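Long-range contacts in adhesion and penetration protein autotransporter (Haemophilus influenzae, PDB 3SYJ), which probably acts as a serine protease and, as the secreted passenger domain of an autotransporter, promotes bacterial aggregation and adherence to and invasion of host cells: residues A[22-27]-A[48-53]; A[353-358]-A[376-381]; A[774-779]-A[796-801]; A[872-877]-A[900-905]. All blocks are in the same frame, centred on the assembly; numbering follows the deposited sequence.

Interaction 1: residues A[22-27]-A[48-53]; sequences FTVGAQ and MIDFSV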
# COMPACT_ATOMS: atom_id res chain seq x y z
N PHE A 22 -13.64 -31.68 -35.30
CA PHE A 22 -14.72 -32.65 -35.20
C PHE A 22 -14.67 -33.50 -33.93
O PHE A 22 -14.91 -34.72 -33.95
CB PHE A 22 -14.75 -33.52 -36.46
CG PHE A 22 -15.07 -32.73 -37.72
CD1 PHE A 22 -16.35 -32.23 -37.93
CD2 PHE A 22 -14.09 -32.49 -38.67
CE1 PHE A 22 -16.65 -31.51 -39.07
CE2 PHE A 22 -14.38 -31.77 -39.82
CZ PHE A 22 -15.67 -31.28 -40.02
N THR A 23 -14.36 -32.85 -32.82
CA THR A 23 -14.36 -33.51 -31.54
C THR A 23 -15.79 -33.83 -31.16
O THR A 23 -16.73 -33.17 -31.63
CB THR A 23 -13.76 -32.61 -30.48
OG1 THR A 23 -14.35 -31.32 -30.59
CG2 THR A 23 -12.25 -32.48 -30.68
N VAL A 24 -15.97 -34.84 -30.32
CA VAL A 24 -17.31 -35.28 -29.98
C VAL A 24 -18.11 -34.12 -29.39
O VAL A 24 -17.59 -33.37 -28.55
CB VAL A 24 -17.28 -36.47 -29.01
CG1 VAL A 24 -18.68 -36.94 -28.70
CG2 VAL A 24 -16.45 -37.60 -29.60
N GLY A 25 -19.35 -33.96 -29.84
CA GLY A 25 -20.24 -32.94 -29.31
C GLY A 25 -20.13 -31.58 -29.99
O GLY A 25 -21.04 -30.76 -29.87
N ALA A 26 -19.03 -31.35 -30.70
CA ALA A 26 -18.80 -30.08 -31.38
C ALA A 26 -19.92 -29.75 -32.36
O ALA A 26 -20.59 -30.64 -32.87
CB ALA A 26 -17.45 -30.09 -32.10
N GLN A 27 -20.12 -28.46 -32.62
CA GLN A 27 -21.18 -28.03 -33.52
C GLN A 27 -20.78 -26.85 -34.41
O GLN A 27 -19.84 -26.10 -34.11
CB GLN A 27 -22.45 -27.71 -32.73
CG GLN A 27 -23.23 -28.94 -32.29
CD GLN A 27 -24.67 -28.62 -31.93
OE1 GLN A 27 -25.04 -28.58 -30.75
NE2 GLN A 27 -25.49 -28.37 -32.95
N MET A 48 -21.63 -33.30 -32.71
CA MET A 48 -20.85 -34.28 -33.47
C MET A 48 -20.89 -35.68 -32.85
O MET A 48 -20.64 -35.85 -31.66
CB MET A 48 -19.39 -33.83 -33.58
CG MET A 48 -18.50 -34.82 -34.31
SD MET A 48 -18.85 -34.97 -36.09
CE MET A 48 -17.55 -36.09 -36.59
N ILE A 49 -21.20 -36.67 -33.68
CA ILE A 49 -21.30 -38.06 -33.27
C ILE A 49 -20.01 -38.56 -32.58
O ILE A 49 -18.91 -38.08 -32.86
CB ILE A 49 -21.63 -38.95 -34.50
CG1 ILE A 49 -22.04 -40.36 -34.10
CG2 ILE A 49 -20.45 -38.98 -35.48
CD1 ILE A 49 -22.49 -41.21 -35.27
N ASP A 50 -20.13 -39.52 -31.68
CA ASP A 50 -18.97 -40.13 -31.06
C ASP A 50 -18.69 -41.40 -31.85
O ASP A 50 -19.42 -42.38 -31.71
CB ASP A 50 -19.26 -40.46 -29.60
CG ASP A 50 -18.04 -40.99 -28.84
OD1 ASP A 50 -17.10 -41.54 -29.45
OD2 ASP A 50 -18.02 -40.86 -27.59
N PHE A 51 -17.66 -41.38 -32.68
CA PHE A 51 -17.36 -42.51 -33.55
C PHE A 51 -16.60 -43.64 -32.82
O PHE A 51 -16.26 -44.66 -33.42
CB PHE A 51 -16.58 -42.07 -34.80
CG PHE A 51 -17.45 -41.59 -35.95
CD1 PHE A 51 -18.55 -42.33 -36.37
CD2 PHE A 51 -17.11 -40.44 -36.64
CE1 PHE A 51 -19.33 -41.92 -37.44
CE2 PHE A 51 -17.88 -40.01 -37.72
CZ PHE A 51 -19.00 -40.75 -38.12
N SER A 52 -16.33 -43.46 -31.53
CA SER A 52 -15.59 -44.48 -30.78
C SER A 52 -16.32 -45.84 -30.74
O SER A 52 -15.71 -46.87 -30.47
CB SER A 52 -15.25 -44.00 -29.37
OG SER A 52 -16.38 -43.99 -28.53
N VAL A 53 -17.62 -45.84 -31.05
CA VAL A 53 -18.40 -47.08 -31.09
C VAL A 53 -18.16 -47.89 -32.36
O VAL A 53 -18.62 -49.03 -32.50
CB VAL A 53 -19.91 -46.81 -30.98
CG1 VAL A 53 -20.20 -45.95 -29.77
CG2 VAL A 53 -20.41 -46.13 -32.25

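Interaction 2: residues A[353-358]-A[376-381]; sequences ASDINQ and NQTWQG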
# COMPACT_ATOMS: atom_id res chain seq x y z
N ALA A 353 -18.19 -71.95 -4.85
CA ALA A 353 -17.83 -73.27 -4.34
C ALA A 353 -16.76 -73.94 -5.21
O ALA A 353 -16.11 -74.90 -4.79
CB ALA A 353 -19.07 -74.15 -4.24
N SER A 354 -16.58 -73.43 -6.43
CA SER A 354 -15.52 -73.91 -7.30
C SER A 354 -15.06 -72.79 -8.21
O SER A 354 -15.73 -71.77 -8.33
CB SER A 354 -16.01 -75.08 -8.17
OG SER A 354 -16.84 -74.62 -9.23
N ASP A 355 -13.91 -72.97 -8.85
CA ASP A 355 -13.50 -72.05 -9.90
C ASP A 355 -14.61 -71.95 -10.92
O ASP A 355 -15.34 -72.92 -11.17
CB ASP A 355 -12.23 -72.54 -10.59
CG ASP A 355 -11.02 -72.42 -9.72
OD1 ASP A 355 -11.11 -71.77 -8.66
OD2 ASP A 355 -9.97 -72.99 -10.09
N ILE A 356 -14.75 -70.77 -11.52
CA ILE A 356 -15.75 -70.55 -12.55
C ILE A 356 -15.15 -69.90 -13.79
O ILE A 356 -14.53 -68.84 -13.72
CB ILE A 356 -16.90 -69.68 -12.04
CG1 ILE A 356 -17.68 -70.42 -10.94
CG2 ILE A 356 -17.83 -69.29 -13.19
CD1 ILE A 356 -18.49 -71.58 -11.47
N ASN A 357 -15.33 -70.54 -14.92
CA ASN A 357 -15.05 -70.00 -16.23
C ASN A 357 -16.33 -69.93 -17.04
O ASN A 357 -16.80 -70.88 -17.59
CB ASN A 357 -13.99 -70.81 -16.95
CG ASN A 357 -13.54 -70.20 -18.25
OD1 ASN A 357 -14.06 -69.23 -18.72
ND2 ASN A 357 -12.53 -70.76 -18.79
N GLN A 358 -16.87 -68.73 -17.05
CA GLN A 358 -18.09 -68.40 -17.72
C GLN A 358 -17.96 -68.27 -19.25
O GLN A 358 -18.92 -68.16 -19.95
CB GLN A 358 -18.62 -67.13 -17.08
CG GLN A 358 -20.04 -67.20 -16.63
CD GLN A 358 -20.51 -65.97 -15.90
OE1 GLN A 358 -19.77 -65.33 -15.21
NE2 GLN A 358 -21.73 -65.66 -16.05
N ASN A 376 -10.09 -70.46 -2.44
CA ASN A 376 -9.28 -69.69 -3.34
C ASN A 376 -9.84 -69.78 -4.75
O ASN A 376 -9.16 -69.67 -5.70
CB ASN A 376 -7.85 -70.15 -3.28
CG ASN A 376 -7.66 -71.61 -3.73
OD1 ASN A 376 -8.61 -72.42 -3.79
ND2 ASN A 376 -6.42 -71.95 -4.03
N GLN A 377 -11.13 -70.01 -4.81
CA GLN A 377 -11.83 -70.11 -6.09
C GLN A 377 -11.67 -68.83 -6.89
O GLN A 377 -11.68 -67.73 -6.33
CB GLN A 377 -13.31 -70.42 -5.85
CG GLN A 377 -13.59 -71.86 -5.42
CD GLN A 377 -13.31 -72.09 -3.94
OE1 GLN A 377 -13.30 -71.15 -3.15
NE2 GLN A 377 -13.09 -73.34 -3.57
N THR A 378 -11.51 -68.97 -8.21
CA THR A 378 -11.35 -67.82 -9.11
C THR A 378 -12.55 -67.62 -10.04
O THR A 378 -13.38 -68.51 -10.19
CB THR A 378 -10.08 -67.96 -9.97
OG1 THR A 378 -10.18 -69.13 -10.78
CG2 THR A 378 -8.84 -68.05 -9.09
N TRP A 379 -12.64 -66.44 -10.64
CA TRP A 379 -13.66 -66.19 -11.67
C TRP A 379 -13.06 -65.66 -12.96
O TRP A 379 -12.04 -64.98 -12.95
CB TRP A 379 -14.74 -65.22 -11.19
CG TRP A 379 -15.75 -64.86 -12.28
CD1 TRP A 379 -16.85 -65.58 -12.63
CD2 TRP A 379 -15.73 -63.70 -13.14
NE1 TRP A 379 -17.52 -64.96 -13.66
CE2 TRP A 379 -16.86 -63.80 -13.98
CE3 TRP A 379 -14.88 -62.61 -13.28
CZ2 TRP A 379 -17.16 -62.83 -14.96
CZ3 TRP A 379 -15.17 -61.64 -14.25
CH2 TRP A 379 -16.30 -61.77 -15.07
N GLN A 380 -13.72 -65.97 -14.07
CA GLN A 380 -13.29 -65.58 -15.40
C GLN A 380 -14.51 -65.55 -16.32
O GLN A 380 -15.24 -66.54 -16.42
CB GLN A 380 -12.28 -66.59 -15.93
CG GLN A 380 -11.58 -66.17 -17.20
CD GLN A 380 -10.57 -67.20 -17.67
OE1 GLN A 380 -10.61 -68.36 -17.26
NE2 GLN A 380 -9.67 -66.78 -18.55
N GLY A 381 -14.73 -64.42 -16.99
CA GLY A 381 -15.88 -64.28 -17.86
C GLY A 381 -15.86 -62.99 -18.65
O GLY A 381 -14.83 -62.29 -18.71
O HOH W 1 -11.58 -69.32 -13.00

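Interaction 3: residues A[774-779]-A[796-801]; sequences FSLKNS and ENATWT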
# COMPACT_ATOMS: atom_id res chain seq x y z
N PHE A 774 19.91 -2.89 -10.04
CA PHE A 774 18.81 -2.85 -10.99
C PHE A 774 19.26 -2.23 -12.30
O PHE A 774 19.80 -1.12 -12.32
CB PHE A 774 17.61 -2.08 -10.44
CG PHE A 774 16.48 -1.93 -11.43
CD1 PHE A 774 15.73 -3.03 -11.82
CD2 PHE A 774 16.17 -0.69 -11.97
CE1 PHE A 774 14.68 -2.89 -12.73
CE2 PHE A 774 15.13 -0.54 -12.87
CZ PHE A 774 14.39 -1.64 -13.26
N SER A 775 19.02 -2.94 -13.39
CA SER A 775 19.46 -2.50 -14.70
C SER A 775 18.26 -2.30 -15.65
O SER A 775 17.40 -3.17 -15.79
CB SER A 775 20.46 -3.50 -15.27
OG SER A 775 21.18 -2.94 -16.36
N LEU A 776 18.22 -1.14 -16.28
CA LEU A 776 17.16 -0.79 -17.21
C LEU A 776 17.77 -0.53 -18.56
O LEU A 776 18.47 0.47 -18.75
CB LEU A 776 16.45 0.47 -16.71
CG LEU A 776 15.26 0.98 -17.51
CD1 LEU A 776 14.16 -0.07 -17.55
CD2 LEU A 776 14.75 2.25 -16.87
N LYS A 777 17.54 -1.43 -19.51
CA LYS A 777 18.16 -1.32 -20.83
C LYS A 777 17.11 -1.22 -21.91
O LYS A 777 16.11 -1.94 -21.88
CB LYS A 777 19.05 -2.54 -21.11
CG LYS A 777 19.89 -2.99 -19.94
CD LYS A 777 20.76 -4.18 -20.31
CE LYS A 777 21.53 -4.69 -19.09
NZ LYS A 777 22.55 -5.71 -19.45
N ASN A 778 17.34 -0.34 -22.88
CA ASN A 778 16.50 -0.26 -24.07
C ASN A 778 15.02 -0.26 -23.73
O ASN A 778 14.21 -0.84 -24.44
CB ASN A 778 16.81 -1.44 -24.99
CG ASN A 778 18.29 -1.58 -25.27
OD1 ASN A 778 18.97 -2.40 -24.65
ND2 ASN A 778 18.80 -0.78 -26.19
N SER A 779 14.67 0.41 -22.63
CA SER A 779 13.29 0.44 -22.18
C SER A 779 12.88 1.84 -21.77
O SER A 779 13.72 2.70 -21.52
CB SER A 779 13.10 -0.50 -20.99
OG SER A 779 13.57 -1.80 -21.27
N GLU A 796 20.77 1.95 -19.57
CA GLU A 796 21.45 1.93 -20.86
C GLU A 796 20.45 2.01 -22.00
O GLU A 796 19.57 1.16 -22.13
CB GLU A 796 22.31 0.68 -21.03
CG GLU A 796 23.16 0.71 -22.29
CD GLU A 796 23.73 -0.64 -22.68
OE1 GLU A 796 23.61 -1.60 -21.88
OE2 GLU A 796 24.29 -0.75 -23.79
N ASN A 797 20.59 3.04 -22.83
CA ASN A 797 19.66 3.28 -23.93
C ASN A 797 18.24 3.32 -23.41
O ASN A 797 17.32 2.84 -24.06
CB ASN A 797 19.80 2.19 -24.99
CG ASN A 797 21.24 1.98 -25.41
OD1 ASN A 797 21.71 0.84 -25.54
ND2 ASN A 797 21.96 3.08 -25.61
N ALA A 798 18.07 3.91 -22.23
CA ALA A 798 16.78 3.92 -21.55
C ALA A 798 16.30 5.32 -21.21
O ALA A 798 17.09 6.25 -21.04
CB ALA A 798 16.85 3.07 -20.29
N THR A 799 14.99 5.48 -21.12
CA THR A 799 14.41 6.71 -20.60
C THR A 799 13.62 6.38 -19.34
O THR A 799 12.97 5.33 -19.25
CB THR A 799 13.50 7.39 -21.63
OG1 THR A 799 12.41 6.52 -21.97
CG2 THR A 799 14.28 7.75 -22.88
N TRP A 800 13.70 7.27 -18.36
CA TRP A 800 12.96 7.10 -17.11
C TRP A 800 12.25 8.39 -16.73
O TRP A 800 12.89 9.43 -16.57
CB TRP A 800 13.91 6.68 -15.99
CG TRP A 800 13.28 6.59 -14.65
CD1 TRP A 800 11.97 6.29 -14.38
CD2 TRP A 800 13.92 6.77 -13.38
NE1 TRP A 800 11.76 6.29 -13.02
CE2 TRP A 800 12.94 6.58 -12.39
CE3 TRP A 800 15.23 7.08 -12.99
CZ2 TRP A 800 13.23 6.69 -11.02
CZ3 TRP A 800 15.51 7.19 -11.64
CH2 TRP A 800 14.51 7.00 -10.67
N THR A 801 10.93 8.32 -16.60
CA THR A 801 10.15 9.47 -16.15
C THR A 801 9.74 9.31 -14.69
O THR A 801 8.80 8.58 -14.36
CB THR A 801 8.90 9.70 -17.02
OG1 THR A 801 9.30 10.11 -18.33
CG2 THR A 801 8.02 10.79 -16.42

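Interaction 4: residues A[872-877]-A[900-905]; sequences FGYKSD and PETLEQ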
# COMPACT_ATOMS: atom_id res chain seq x y z
N PHE A 872 9.62 32.28 -12.62
CA PHE A 872 8.85 33.33 -11.97
C PHE A 872 8.85 33.19 -10.45
O PHE A 872 8.97 34.18 -9.73
CB PHE A 872 7.41 33.38 -12.49
CG PHE A 872 6.58 34.44 -11.83
CD1 PHE A 872 6.49 35.71 -12.38
CD2 PHE A 872 5.91 34.17 -10.65
CE1 PHE A 872 5.73 36.69 -11.76
CE2 PHE A 872 5.15 35.15 -10.03
CZ PHE A 872 5.06 36.41 -10.59
N GLY A 873 8.69 31.97 -9.96
CA GLY A 873 8.72 31.72 -8.53
C GLY A 873 10.10 31.26 -8.08
O GLY A 873 10.34 31.02 -6.89
N TYR A 874 11.00 31.15 -9.05
CA TYR A 874 12.32 30.55 -8.84
C TYR A 874 12.25 29.15 -8.21
O TYR A 874 12.97 28.85 -7.25
CB TYR A 874 13.25 31.50 -8.08
CG TYR A 874 13.79 32.62 -8.94
CD1 TYR A 874 14.87 32.42 -9.78
CD2 TYR A 874 13.19 33.88 -8.92
CE1 TYR A 874 15.36 33.45 -10.59
CE2 TYR A 874 13.67 34.91 -9.72
CZ TYR A 874 14.76 34.69 -10.55
OH TYR A 874 15.25 35.70 -11.35
N LYS A 875 11.38 28.32 -8.77
CA LYS A 875 11.21 26.93 -8.35
C LYS A 875 11.50 26.02 -9.54
O LYS A 875 11.40 26.44 -10.69
CB LYS A 875 9.78 26.69 -7.89
CG LYS A 875 9.34 27.53 -6.69
CD LYS A 875 7.82 27.58 -6.58
CE LYS A 875 7.22 26.22 -6.25
NZ LYS A 875 7.37 25.85 -4.81
N SER A 876 11.86 24.77 -9.25
CA SER A 876 12.09 23.79 -10.31
C SER A 876 12.34 22.38 -9.77
O SER A 876 12.44 22.17 -8.56
CB SER A 876 13.29 24.19 -11.16
OG SER A 876 14.50 23.81 -10.55
N ASP A 877 12.42 21.42 -10.69
CA ASP A 877 12.87 20.08 -10.34
C ASP A 877 14.32 20.20 -9.91
O ASP A 877 15.02 21.11 -10.33
CB ASP A 877 12.76 19.13 -11.54
CG ASP A 877 11.32 18.89 -11.97
OD1 ASP A 877 10.44 18.75 -11.10
OD2 ASP A 877 11.08 18.83 -13.20
N PRO A 900 10.15 36.74 -14.43
CA PRO A 900 10.29 36.93 -13.01
C PRO A 900 10.28 38.40 -12.63
O PRO A 900 10.93 39.20 -13.26
CB PRO A 900 11.62 36.27 -12.68
CG PRO A 900 12.03 35.53 -13.89
CD PRO A 900 11.32 36.08 -15.02
N GLU A 901 9.53 38.73 -11.60
CA GLU A 901 9.49 40.11 -11.11
C GLU A 901 10.62 40.37 -10.12
O GLU A 901 10.49 41.20 -9.22
CB GLU A 901 8.13 40.42 -10.48
CG GLU A 901 6.97 40.43 -11.48
CD GLU A 901 5.60 40.50 -10.82
OE1 GLU A 901 5.51 40.38 -9.57
OE2 GLU A 901 4.60 40.68 -11.55
N THR A 902 11.73 39.66 -10.29
CA THR A 902 12.93 39.84 -9.48
C THR A 902 14.09 39.06 -10.08
O THR A 902 13.88 38.14 -10.88
CB THR A 902 12.72 39.38 -8.02
OG1 THR A 902 13.96 39.49 -7.31
CG2 THR A 902 12.24 37.93 -7.98
N LEU A 903 15.31 39.43 -9.71
CA LEU A 903 16.50 38.77 -10.24
C LEU A 903 17.21 37.88 -9.22
O LEU A 903 17.85 38.37 -8.29
CB LEU A 903 17.48 39.78 -10.84
CG LEU A 903 17.42 39.96 -12.37
CD1 LEU A 903 16.25 40.85 -12.81
CD2 LEU A 903 18.74 40.53 -12.88
N GLU A 904 17.09 36.57 -9.41
CA GLU A 904 17.76 35.60 -8.55
C GLU A 904 18.43 34.55 -9.42
O GLU A 904 18.35 34.59 -10.65
CB GLU A 904 16.76 34.92 -7.61
CG GLU A 904 16.02 35.86 -6.69
CD GLU A 904 16.93 36.50 -5.66
OE1 GLU A 904 18.05 35.98 -5.44
OE2 GLU A 904 16.53 37.54 -5.08
N GLN A 905 19.09 33.59 -8.76
CA GLN A 905 19.60 32.41 -9.45
C GLN A 905 18.69 31.22 -9.15
O GLN A 905 18.14 31.09 -8.06
CB GLN A 905 21.03 32.10 -9.00
CG GLN A 905 22.06 33.15 -9.40
CD GLN A 905 23.49 32.67 -9.21
OE1 GLN A 905 23.79 31.94 -8.27
NE2 GLN A 905 24.37 33.09 -10.10
O HOH W 2 9.43 36.83 -9.59

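Interaction 1: residues A[22-27]-A[48-53]
Met-48 carries CG anti to its backbone N (chi1 178°), and its chain then bends at chi2 (68°). Phe-22 has CG anti to the carbonyl carbon and beside its own backbone N. The two side chains cross obliquely. Met-48 CE packs on Phe-22 CB at 3.8 Å. Met-48 SD lies 5.4 Å from the centroid of the Phe-22 ring, an oblique Met-aromatic contact. The base of the methionine rests on backbone, with Met-48 CB 3.4 Å from Thr-23 O.

Two backbone hydrogen bonds hold Met-48 on both of its polar main-chain atoms. Gly-25 N donates to Met-48 O at 2.9 Å, close to straight (166°). Met-48 N donates to Ala-26 O, also at 2.9 Å. Thr-23 to Ala-26 form a type II beta turn, with Gly-25 in its third position. The turn presents Gly-25 N and Ala-26 O to Met-48.

Val-24, at the other corner of the turn, lays CG1 against Asp-50 CB at 3.7 Å. Asp-50 OD1 is gripped by Ser-52 N and Ser-52 OG, which reach it from the same face of the carboxylate. The first of these bonds makes an Asx turn. Asp-50 OD2 forms a salt bridge with Arg-476, far along the chain.

The contact belongs to the protease domain of the S6 family. Phe-15 of helix 9-17 meets the Phe-22 ring edge-to-face, Asn-18 ND2 bonds Phe-22 O and Ile-49 O, and Ile-49 packs on strands 151-155 and 221-226.

Interaction 2: residues A[353-358]-A[376-381]
Segments 353-358 and 376-381 run parallel, their end-to-end directions 22° apart, with bridges pairing Ile-356 with Trp-379 and Asn-357 with Gln-380.

Trp-379 NE1 donates to Gln-358 OE1 at 2.8 Å. The acceptor lies in the indole plane and the donor in the amide plane, although the two groups are turned 68° apart. Ile-356 CG2 touches Trp-379 CD1 at 3.9 Å. Gly-381 N sits over one indole face, toward the rim.

These are successive turns of the parallel beta-helix of the passenger domain, joined through strands 363-366 and 369-373. On the face bearing Asn-357 and Gln-380, the two amides lie side by side but bond elsewhere: Asn-357 OD1 to Gly-359 N, and Gln-380 NE2 to Asp-402 OD1.

Along the backbones, Ile-356 N donates to Thr-378 O at 3.0 Å, and Gln-358 N to Gln-380 O at 2.8 Å. The bond from Gln-380 N to Ile-356 O is weak.

At the other end, Asp-355 OD1 accepts from Thr-378 N at 2.9 Å, from above the carboxylate plane. Thr-378 OG1 is set between the backbone N and the carbonyl carbon (chi1 61°), where a water 2.6 Å from Thr-378 OG1 bridges it to Ile-356 O.

Interaction 3: residues A[774-779]-A[796-801]
Asn-778 and Asn-797 occupy matching places in successive turns of a parallel beta-helix. Each sits just after a strand, and each has positive phi and psi. This left-handed helical conformation turns the chain from one strand toward the next. The two side chains lie side by side and point the same way, with their amide planes 43° apart. Asn-778 ND2 makes a weak hydrogen bond to Asn-797 OD1 at 3.4 Å.

The backbone bonds are firmer. Before the bend, Lys-777 pairs with Glu-796 in a parallel bridge. Glu-796 N donates to Leu-776 O at 2.9 Å. Glu-796 O accepts from Asn-778 N at 2.8 Å. Past the bend, Thr-799 N donates to Ser-779 O at 3.1 Å. The bonding thus continues on both sides of the turn.

Other polar groups reach beyond the two segments. Ala-798 N bonds Ser-816 OG in the next turn. Ser-779 OG accepts from Ala-760 N of the previous turn. Its one proton faces two carbonyl oxygens, Lys-777 O, 2.6 Å from Ser-779 OG, and Val-757 O, which can only share it or compete for it. Thr-799 OG1 bonds His-780 ND1, and Trp-800 NE1 bonds His-783 O. The charged ends of Lys-777 and Glu-796, on the same face of the sheet, are near each other but not in contact.

Leu-776 and Ala-798 make the apolar part of the contact. Leu-776 has CG anti to its backbone N, and that CG meets Ala-798 CB at 3.8 Å. Ala-798 CB lies 3.4 Å from both Leu-776 O and Ser-779 O.

Interaction 4: residues A[872-877]-A[900-905]
Tyr-874 lays one face of its ring over Glu-904 CB. The carbon sits over the ring centre, 3.5 Å from the centroid and only 10° off the ring normal, which is a CH-pi contact. The two side chains cross at about a right angle. Glu-904 has CG anti to its carbonyl carbon, and its chain bends at chi2 (-67°), which turns CD off the ring; the carboxylate leads away from the tyrosine.

The phenol oxygen is held by the backbone of the 900-905 loop. Tyr-874 OH donates to Thr-902 O at 2.8 Å. Glu-904 N donates to Tyr-874 OH, also at 2.8 Å, and this bond is nearly straight (170°). A further hydrogen bond joins the hydroxyl to Tyr-937 OH. Pro-900 CB meets Tyr-874 CE2 at 3.8 Å, and Thr-902 CG2 reaches the same ring atom.

Phe-872 runs beside Glu-901, with Phe-872 CE1 3.9 Å from Glu-901 CD. A water donates to Phe-872 O and accepts weakly from Glu-901 N; it also lies over the Phe-872 ring.

The loop faces the second subunit. There Glu-901 packs on Thr-507 and Thr-902 on Gln-508, both of that subunit.

Tyr-874 has positive phi and psi. With Lys-875 it faces Ser-870 in a G1 beta bulge, at the turn between antiparallel strands 862-870 and 875-881 in the pertactin-like C-terminal part of the passenger.

How the interactions relate
The four contacts follow one another along the chain and none touches another. Interaction 1 lies in the protease domain, where Ser-218 is the probable active-site serine, but away from that residue. Interactions 2 and 3 each join neighbouring turns of the beta-helix, on opposite sides of the chain's centre, with their own centres about 78 Å apart. Interaction 1 comes within about 19 Å of interaction 2 at the nearest atoms. Interactions 3 and 4 are closer, about 9 Å between nearest atoms, and both reach the same group of strands. Interactions 2 and 4 stand farthest apart, about 105 Å between centres. Of the four, interaction 4 is the one touched by the second subunit.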